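Local coordinates for LysR family transcriptional regulator (Vibrio vulnificus, PDB 5FHK), which probably binds specific DNA sequences as a LysR-type transcription factor controlling virulence genes, this chain being its regulatory domain, at residues Ile79-Pro84 with Gly164-Ile169. Sequence-based numbering, arbitrary orientation.
Sequences ILVASP and GSLVRI
I79 lies across the side chain of R168 at about a right angle. Its CG2 sits over the centre of one guanidinium face, 3.8 Å above the plane. R168 reaches this place with CG anti to its backbone N (chi1 173°) and a bend at chi2. Its NH2 is hydrogen-bonded to the W173 carbonyl.

L80 O accepts a hydrogen bond from I169 N, with N and O 3.0 Å apart; the donor stands well above the carbonyl plane. A water accepts from L80 N and R168 NE and lies within donating distance of I169 O, so it bridges the two backbones where L80 N and I169 O make no direct hydrogen bond. L80 CB also packs against I169 CG1 at 3.8 Å.

V81 pairs with R168 as a non-hydrogen-bonded antiparallel pair. Its CA makes a CH...O contact with V167 O, 3.0 Å away.

A82 and V167 form the hydrogen-bonded pair. V167 N donates to A82 O (2.8 Å) and A82 N donates to V167 O (3.0 Å); each donor lies in the plane of the carbonyl it meets.

S83 N-caps the following helix through OG to Y86 N, while its backbone lies beside L166 CD2. P84, in the helix's first turn, sets CG 3.9 Å from V167 CG2.

The short strand 167-168, which follows helix 158-163, thus joins strand 68-82 along one edge, while I79 and V81 bond to strand 149-153 along the other. This is antiparallel sheet pairing within the periplasmic-binding-protein-like fold of LysR regulatory domains.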
loop_
_atom_site.group_PDB
_atom_site.type_symbol
_atom_site.label_atom_id
_atom_site.label_comp_id
_atom_site.label_asym_id
_atom_site.label_seq_id
_atom_site.Cartn_x
_atom_site.Cartn_y
_atom_site.Cartn_z
ATOM N N ILE A 79 -12.371 -13.193 -4.859
ATOM C CA ILE A 79 -13.601 -13.236 -5.636
ATOM C C ILE A 79 -13.482 -12.235 -6.772
ATOM O O ILE A 79 -12.733 -11.258 -6.698
ATOM C CB ILE A 79 -14.844 -12.905 -4.791
ATOM C CG1 ILE A 79 -14.740 -11.479 -4.269
ATOM C CG2 ILE A 79 -14.973 -13.875 -3.585
ATOM C CD1 ILE A 79 -15.890 -11.101 -3.393
ATOM N N LEU A 80 -14.261 -12.469 -7.816
ATOM C CA LEU A 80 -14.256 -11.615 -8.994
ATOM C C LEU A 80 -15.276 -10.507 -8.806
ATOM O O LEU A 80 -16.397 -10.778 -8.366
ATOM C CB LEU A 80 -14.580 -12.440 -10.236
ATOM C CG LEU A 80 -13.580 -13.553 -10.585
ATOM C CD1 LEU A 80 -14.157 -14.508 -11.657
ATOM C CD2 LEU A 80 -12.256 -12.962 -11.051
ATOM N N VAL A 81 -14.880 -9.260 -9.107
ATOM C CA VAL A 81 -15.772 -8.106 -9.025
ATOM C C VAL A 81 -15.508 -7.125 -10.168
ATOM O O VAL A 81 -14.493 -7.197 -10.862
ATOM C CB VAL A 81 -15.674 -7.347 -7.673
ATOM C CG1 VAL A 81 -16.143 -8.224 -6.535
ATOM C CG2 VAL A 81 -14.226 -6.848 -7.402
ATOM N N ALA A 82 -16.466 -6.208 -10.361
ATOM C CA ALA A 82 -16.385 -5.088 -11.296
ATOM C C ALA A 82 -17.390 -4.027 -10.844
ATOM O O ALA A 82 -18.343 -4.325 -10.116
ATOM C CB ALA A 82 -16.667 -5.535 -12.740
ATOM N N SER A 83 -17.190 -2.786 -11.283
ATOM C CA SER A 83 -18.140 -1.740 -10.895
ATOM C C SER A 83 -19.470 -1.905 -11.640
ATOM O O SER A 83 -19.541 -2.589 -12.657
ATOM C CB SER A 83 -17.551 -0.355 -11.156
ATOM O OG SER A 83 -17.707 0.015 -12.512
ATOM N N PRO A 84 -20.562 -1.346 -11.109
ATOM C CA PRO A 84 -21.830 -1.357 -11.867
ATOM C C PRO A 84 -21.716 -0.687 -13.221
ATOM O O PRO A 84 -22.367 -1.119 -14.179
ATOM C CB PRO A 84 -22.796 -0.606 -10.941
ATOM C CG PRO A 84 -22.251 -0.890 -9.561
ATOM C CD PRO A 84 -20.757 -0.932 -9.712
ATOM N N GLY A 164 -22.715 -1.805 -2.776
ATOM C CA GLY A 164 -23.062 -1.895 -4.178
ATOM C C GLY A 164 -22.144 -1.145 -5.128
ATOM O O GLY A 164 -22.424 -1.122 -6.332
ATOM N N SER A 165 -21.068 -0.515 -4.631
ATOM C CA SER A 165 -20.142 0.200 -5.510
ATOM C C SER A 165 -19.292 -0.752 -6.343
ATOM O O SER A 165 -18.764 -0.348 -7.383
ATOM C CB SER A 165 -19.220 1.130 -4.709
ATOM O OG SER A 165 -18.686 0.494 -3.551
ATOM N N LEU A 166 -19.097 -1.979 -5.885
ATOM C CA LEU A 166 -18.572 -3.051 -6.712
ATOM C C LEU A 166 -19.582 -4.188 -6.677
ATOM O O LEU A 166 -20.315 -4.345 -5.703
ATOM C CB LEU A 166 -17.188 -3.528 -6.232
ATOM C CG LEU A 166 -16.010 -2.558 -6.384
ATOM C CD1 LEU A 166 -14.808 -3.015 -5.581
ATOM C CD2 LEU A 166 -15.607 -2.359 -7.881
ATOM N N VAL A 167 -19.615 -4.972 -7.746
ATOM C CA VAL A 167 -20.531 -6.096 -7.905
ATOM C C VAL A 167 -19.716 -7.379 -8.054
ATOM O O VAL A 167 -18.694 -7.395 -8.750
ATOM C CB VAL A 167 -21.433 -5.887 -9.141
ATOM C CG1 VAL A 167 -22.169 -7.152 -9.498
ATOM C CG2 VAL A 167 -22.416 -4.736 -8.914
ATOM N N ARG A 168 -20.201 -8.466 -7.463
ATOM C CA ARG A 168 -19.604 -9.779 -7.693
ATOM C C ARG A 168 -19.975 -10.281 -9.079
ATOM O O ARG A 168 -21.141 -10.260 -9.466
ATOM C CB ARG A 168 -20.087 -10.768 -6.632
ATOM C CG ARG A 168 -19.671 -12.217 -6.861
ATOM C CD ARG A 168 -18.658 -12.621 -5.842
ATOM N NE ARG A 168 -18.098 -13.958 -6.049
ATOM C CZ ARG A 168 -18.243 -14.974 -5.198
ATOM N NH1 ARG A 168 -18.948 -14.826 -4.087
ATOM N NH2 ARG A 168 -17.686 -16.149 -5.461
ATOM N N ILE A 169 -18.994 -10.731 -9.842
ATOM C CA ILE A 169 -19.322 -11.325 -11.122
ATOM C C ILE A 169 -18.871 -12.778 -11.088
ATOM O O ILE A 169 -17.907 -13.125 -10.403
ATOM C CB ILE A 169 -18.701 -10.540 -12.297
ATOM C CG1 ILE A 169 -17.194 -10.628 -12.265
ATOM C CG2 ILE A 169 -19.094 -9.080 -12.220
ATOM C CD1 ILE A 169 -16.629 -10.990 -13.591
HETATM O O HOH W 1 -16.265 -14.674 -8.440
#